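Local coordinates for O-methyltransferase (Burkholderia thailandensis, PDB 3MCZ), which probably transfers a methyl group from S-adenosylmethionine to an oxygen of a substrate not yet identified, working as a dimer, at residues I75-L80 with D91-T96; T58-A63 with M68-A73. One frame throughout, in Å; residues are numbered along the deposited sequence.

Contact 1 of 2, residues I75-L80 with D91-T96; sequences ILLHAL and DAFRNT
Phe93 and His78 each set CG beside their own backbone N and anti to the carbonyl carbon (chi1 -67° and -72°), which brings the phenyl ring from strand 92-95 up to helix 70-82 and turns the imidazole so that one face looks at the phenyl edge. Leu77 takes the same first rotamer and meets the phenyl ring face on. Its CB lies 3.7 Å from the centroid of the Phe93 ring, almost exactly on the ring normal, a CH-pi contact. Leu77 CB is 3.9 to 4.0 Å from the Phe93 ring carbons, from CG round to CZ, as a centred methylene should be. On the same face, Leu77 CD1 reaches over the margin of the ring, 4.0 Å from Phe93 CD1. The helix backbone also takes part, since Leu77 O sits 3.6 Å from Phe93 CE2. The imidazole is met differently: Phe93 presents its edge, placing CZ over one face, 3.5 Å from both His78 CD2 and His78 NE2, so it lies toward that side of the imidazole. With centroids 5.1 Å apart and planes at 75°, the pair is a T-shaped stack. His78 NE2 is hydrogen-bonded to Lys88 NZ on the partner strand of the hairpin, a bond that helps fix the imidazole's rotation. All three touching residues are buried. A helix packed against a beta-hairpin in this way is characteristic of the winged-helix fold, consistent with the HTH-related dimerisation domain of O-methyltransferases.

Contact 2 of 2, residues T58-A63 with M68-A73; sequences TPAEVA and MVEGKA
Between Ala63 and Met68 the backbones come within 4.4 Å, CA to CA, and Met68 N donates to Ala63 O at 2.9 Å (N-H...O angle 148°), using a lone pair in the carbonyl plane. This bond ties helix 59-66 to the residues just ahead of helix 70-82. The methyl of Ala63 is the centre of the packing: its CB lies 3.4 Å from Met68 O and 4.1 Å from Ala73 CB, and it also rests on the CA of Glu70. With only methyls at Ala63 and Ala73, the first turn of helix 70-82 can lie close against helix 59-66. Val62 CG1 also approaches SE of Met68, a selenomethionine, at 4.2 Å. Glu70 extends fully, its CG anti to the backbone N (chi1 180°), so that CG passes over the Pro59-Ala60 peptide and the carboxylate lies against the Ala60 methyl, Glu70 OE2 3.7 Å from Ala60 CB. One water bridges the gap, accepting from Ala60 N and donating to Glu70 OE2. The start of helix 59-66 is secured by a capping box, in which Thr58 OG1 accepts from Glu61 N at 3.1 Å while Glu61 OE1 accepts from Thr58 N at 2.9 Å. Lys72 NZ hydrogen-bonds to the backbone O of Ser134 and Ile131 and to Asn312 OD1, all of the second subunit. Within the chain, Val62 packs on Leu49 and Leu52 of helix 49-52, and Pro59 on Ala74 of helix 70-82.

Overall arrangement
Contact 2 closes before contact 1 opens, so the two follow in series along the chain, with their centres about 10 Å apart. Helix 70-82 is common to both: its beginning meets helix 59-66 in contact 2, its later turns meet strand 92-95 in contact 1. Pro59 joins them directly, with its CA 3.7 Å from Leu77 CD1 and its CG 4.0 Å from Phe93 CE1. Helix pair and hairpin thus form one continuous unit within the dimerisation domain, more than 30 Å from the centre of the chain. Both contacts touch the second subunit, consistent with a role for this domain in dimer formation.

Contact 1 of 2, residues I75-L80 with D91-T96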
loop_
_atom_site.group_PDB
_atom_site.type_symbol
_atom_site.label_atom_id
_atom_site.label_comp_id
_atom_site.label_asym_id
_atom_site.label_seq_id
_atom_site.Cartn_x
_atom_site.Cartn_y
_atom_site.Cartn_z
ATOM N N ILE A 75 -16.446 -5.088 -12.527
ATOM C CA ILE A 75 -15.297 -5.627 -11.811
ATOM C C ILE A 75 -14.912 -4.717 -10.599
ATOM O O ILE A 75 -14.664 -5.206 -9.489
ATOM C CB ILE A 75 -14.094 -5.848 -12.782
ATOM C CG1 ILE A 75 -14.409 -6.927 -13.823
ATOM C CG2 ILE A 75 -12.855 -6.263 -12.012
ATOM C CD1 ILE A 75 -13.409 -6.949 -15.000
ATOM N N LEU A 76 -14.879 -3.399 -10.826
ATOM C CA LEU A 76 -14.537 -2.478 -9.764
ATOM C C LEU A 76 -15.585 -2.538 -8.655
ATOM O O LEU A 76 -15.237 -2.569 -7.486
ATOM C CB LEU A 76 -14.409 -1.067 -10.283
ATOM C CG LEU A 76 -14.118 0.001 -9.196
ATOM C CD1 LEU A 76 -12.804 -0.176 -8.468
ATOM C CD2 LEU A 76 -14.220 1.372 -9.839
ATOM N N LEU A 77 -16.860 -2.547 -9.031
ATOM C CA LEU A 77 -17.904 -2.456 -8.034
ATOM C C LEU A 77 -17.882 -3.700 -7.165
ATOM O O LEU A 77 -18.067 -3.609 -5.960
ATOM C CB LEU A 77 -19.273 -2.253 -8.663
ATOM C CG LEU A 77 -19.495 -0.925 -9.389
ATOM C CD1 LEU A 77 -20.621 -1.075 -10.388
ATOM C CD2 LEU A 77 -19.792 0.203 -8.376
ATOM N N HIS A 78 -17.679 -4.857 -7.799
ATOM C CA HIS A 78 -17.513 -6.105 -7.055
ATOM C C HIS A 78 -16.357 -6.072 -6.081
ATOM O O HIS A 78 -16.501 -6.485 -4.944
ATOM C CB HIS A 78 -17.447 -7.306 -8.024
ATOM C CG HIS A 78 -18.766 -7.633 -8.648
ATOM N ND1 HIS A 78 -18.965 -7.644 -10.011
ATOM C CD2 HIS A 78 -19.952 -7.979 -8.095
ATOM C CE1 HIS A 78 -20.220 -7.969 -10.271
ATOM N NE2 HIS A 78 -20.845 -8.158 -9.123
ATOM N N ALA A 79 -15.211 -5.538 -6.482
ATOM C CA ALA A 79 -14.087 -5.425 -5.572
ATOM C C ALA A 79 -14.371 -4.468 -4.402
ATOM O O ALA A 79 -13.972 -4.748 -3.250
ATOM C CB ALA A 79 -12.792 -4.977 -6.346
ATOM N N LEU A 80 -15.072 -3.365 -4.680
ATOM C CA LEU A 80 -15.487 -2.434 -3.623
ATOM C C LEU A 80 -16.491 -3.057 -2.646
ATOM O O LEU A 80 -16.406 -2.841 -1.430
ATOM C CB LEU A 80 -16.064 -1.171 -4.227
ATOM C CG LEU A 80 -15.051 -0.300 -4.979
ATOM C CD1 LEU A 80 -15.757 0.886 -5.658
ATOM C CD2 LEU A 80 -13.932 0.217 -3.982
ATOM N N ASP A 91 -28.838 -6.805 -8.572
ATOM C CA ASP A 91 -27.771 -6.317 -9.452
ATOM C C ASP A 91 -27.301 -4.892 -9.118
ATOM O O ASP A 91 -26.508 -4.337 -9.854
ATOM C CB ASP A 91 -28.228 -6.352 -10.905
ATOM C CG ASP A 91 -28.428 -7.770 -11.424
ATOM O OD1 ASP A 91 -27.754 -8.699 -10.926
ATOM O OD2 ASP A 91 -29.257 -7.953 -12.346
ATOM N N ALA A 92 -27.791 -4.317 -8.018
ATOM C CA ALA A 92 -27.482 -2.935 -7.656
ATOM C C ALA A 92 -26.465 -2.843 -6.509
ATOM O O ALA A 92 -26.413 -3.709 -5.623
ATOM C CB ALA A 92 -28.791 -2.182 -7.291
ATOM N N PHE A 93 -25.679 -1.776 -6.528
ATOM C CA PHE A 93 -24.678 -1.504 -5.518
ATOM C C PHE A 93 -24.987 -0.186 -4.853
ATOM O O PHE A 93 -25.243 0.814 -5.539
ATOM C CB PHE A 93 -23.292 -1.396 -6.164
ATOM C CG PHE A 93 -22.778 -2.689 -6.730
ATOM C CD1 PHE A 93 -23.108 -3.069 -8.019
ATOM C CD2 PHE A 93 -21.948 -3.526 -5.981
ATOM C CE1 PHE A 93 -22.634 -4.268 -8.554
ATOM C CE2 PHE A 93 -21.459 -4.716 -6.538
ATOM C CZ PHE A 93 -21.823 -5.077 -7.815
ATOM N N ARG A 94 -24.922 -0.200 -3.527
ATOM C CA ARG A 94 -25.154 0.988 -2.720
ATOM C C ARG A 94 -24.142 1.029 -1.578
ATOM O O ARG A 94 -23.590 0.001 -1.174
ATOM C CB ARG A 94 -26.596 1.022 -2.191
ATOM C CG ARG A 94 -26.906 0.018 -1.092
ATOM C CD ARG A 94 -28.341 0.178 -0.567
ATOM N NE ARG A 94 -28.580 -0.725 0.554
ATOM C CZ ARG A 94 -28.749 -2.034 0.418
ATOM N NH1 ARG A 94 -28.715 -2.580 -0.791
ATOM N NH2 ARG A 94 -28.956 -2.797 1.483
ATOM N N ASN A 95 -23.882 2.233 -1.082
ATOM C CA ASN A 95 -22.934 2.448 -0.001
ATOM C C ASN A 95 -23.285 1.730 1.275
ATOM O O ASN A 95 -24.431 1.729 1.711
ATOM C CB ASN A 95 -22.839 3.929 0.346
ATOM C CG ASN A 95 -22.251 4.747 -0.764
ATOM O OD1 ASN A 95 -21.602 4.210 -1.652
ATOM N ND2 ASN A 95 -22.452 6.058 -0.706
ATOM N N THR A 96 -22.262 1.191 1.917
ATOM C CA THR A 96 -22.398 0.693 3.275
ATOM C C THR A 96 -22.401 1.865 4.260
ATOM O O THR A 96 -22.129 3.006 3.877
ATOM C CB THR A 96 -21.251 -0.212 3.641
ATOM O OG1 THR A 96 -20.021 0.508 3.453
ATOM C CG2 THR A 96 -21.289 -1.456 2.753
#

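Contact 2 of 2, residues T58-A63 with M68-A73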
loop_
_atom_site.group_PDB
_atom_site.type_symbol
_atom_site.label_atom_id
_atom_site.label_comp_id
_atom_site.label_asym_id
_atom_site.label_seq_id
_atom_site.Cartn_x
_atom_site.Cartn_y
_atom_site.Cartn_z
ATOM N N THR A 58 -26.820 0.049 -10.715
ATOM C CA THR A 58 -26.282 -1.096 -11.474
ATOM C C THR A 58 -24.954 -0.709 -12.115
ATOM O O THR A 58 -24.670 0.478 -12.269
ATOM C CB THR A 58 -27.212 -1.549 -12.615
ATOM O OG1 THR A 58 -27.327 -0.509 -13.611
ATOM C CG2 THR A 58 -28.577 -1.923 -12.077
ATOM N N PRO A 59 -24.136 -1.707 -12.493
ATOM C CA PRO A 59 -22.914 -1.372 -13.248
ATOM C C PRO A 59 -23.186 -0.600 -14.541
ATOM O O PRO A 59 -22.415 0.302 -14.869
ATOM C CB PRO A 59 -22.276 -2.731 -13.537
ATOM C CG PRO A 59 -22.805 -3.642 -12.480
ATOM C CD PRO A 59 -24.188 -3.131 -12.119
ATOM N N ALA A 60 -24.277 -0.919 -15.246
ATOM C CA ALA A 60 -24.697 -0.121 -16.411
ATOM C C ALA A 60 -24.884 1.354 -16.080
ATOM O O ALA A 60 -24.455 2.212 -16.855
ATOM C CB ALA A 60 -25.970 -0.657 -17.028
ATOM N N GLU A 61 -25.539 1.645 -14.954
ATOM C CA GLU A 61 -25.798 3.027 -14.532
ATOM C C GLU A 61 -24.514 3.736 -14.109
ATOM O O GLU A 61 -24.277 4.876 -14.500
ATOM C CB GLU A 61 -26.823 3.063 -13.403
ATOM C CG GLU A 61 -28.216 2.679 -13.887
ATOM C CD GLU A 61 -29.207 2.387 -12.760
ATOM O OE1 GLU A 61 -28.807 1.946 -11.664
ATOM O OE2 GLU A 61 -30.415 2.594 -12.999
ATOM N N VAL A 62 -23.679 3.066 -13.313
ATOM C CA VAL A 62 -22.383 3.624 -12.954
ATOM C C VAL A 62 -21.561 3.928 -14.210
ATOM O O VAL A 62 -20.958 5.006 -14.310
ATOM C CB VAL A 62 -21.592 2.659 -12.014
ATOM C CG1 VAL A 62 -20.170 3.091 -11.861
ATOM C CG2 VAL A 62 -22.282 2.576 -10.657
ATOM N N ALA A 63 -21.543 2.989 -15.153
ATOM C CA ALA A 63 -20.740 3.096 -16.378
ATOM C C ALA A 63 -21.221 4.236 -17.248
ATOM O O ALA A 63 -20.408 4.986 -17.787
ATOM C CB ALA A 63 -20.759 1.779 -17.173
HETATM N N MSE A 68 -17.591 4.690 -18.369
HETATM C CA MSE A 68 -16.773 3.481 -18.273
HETATM C C MSE A 68 -17.310 2.364 -19.178
HETATM O O MSE A 68 -18.479 2.370 -19.569
HETATM C CB MSE A 68 -16.784 2.951 -16.843
HETATM C CG MSE A 68 -16.183 3.876 -15.809
HETATM SE SE MSE A 68 -16.546 3.202 -14.063
HETATM C CE MSE A 68 -15.751 4.653 -12.992
ATOM N N VAL A 69 -16.437 1.395 -19.474
ATOM C CA VAL A 69 -16.840 0.113 -19.998
ATOM C C VAL A 69 -17.642 -0.608 -18.908
ATOM O O VAL A 69 -17.163 -0.791 -17.769
ATOM C CB VAL A 69 -15.613 -0.732 -20.372
ATOM C CG1 VAL A 69 -16.036 -2.172 -20.770
ATOM C CG2 VAL A 69 -14.778 -0.002 -21.476
ATOM N N GLU A 70 -18.858 -1.028 -19.257
ATOM C CA GLU A 70 -19.754 -1.643 -18.291
ATOM C C GLU A 70 -19.118 -2.837 -17.580
ATOM O O GLU A 70 -19.177 -2.944 -16.353
ATOM C CB GLU A 70 -21.073 -2.051 -18.943
ATOM C CG GLU A 70 -22.022 -2.688 -17.963
ATOM C CD GLU A 70 -23.397 -2.986 -18.550
ATOM O OE1 GLU A 70 -23.764 -2.461 -19.637
ATOM O OE2 GLU A 70 -24.117 -3.753 -17.894
ATOM N N GLY A 71 -18.498 -3.721 -18.340
ATOM C CA GLY A 71 -17.879 -4.907 -17.771
ATOM C C GLY A 71 -16.791 -4.591 -16.759
ATOM O O GLY A 71 -16.658 -5.266 -15.725
ATOM N N LYS A 72 -16.016 -3.552 -17.046
ATOM C CA LYS A 72 -14.952 -3.098 -16.142
ATOM C C LYS A 72 -15.500 -2.395 -14.910
ATOM O O LYS A 72 -15.014 -2.629 -13.799
ATOM C CB LYS A 72 -13.957 -2.219 -16.904
ATOM C CG LYS A 72 -13.296 -2.942 -18.096
ATOM C CD LYS A 72 -12.041 -2.184 -18.518
ATOM C CE LYS A 72 -11.427 -2.714 -19.794
ATOM N NZ LYS A 72 -10.123 -1.996 -20.006
ATOM N N ALA A 73 -16.560 -1.606 -15.072
ATOM C CA ALA A 73 -17.205 -0.982 -13.922
ATOM C C ALA A 73 -17.709 -2.049 -12.977
ATOM O O ALA A 73 -17.584 -1.890 -11.762
ATOM C CB ALA A 73 -18.348 -0.030 -14.335
HETATM O O HOH W 1 -25.537 -3.524 -15.406
#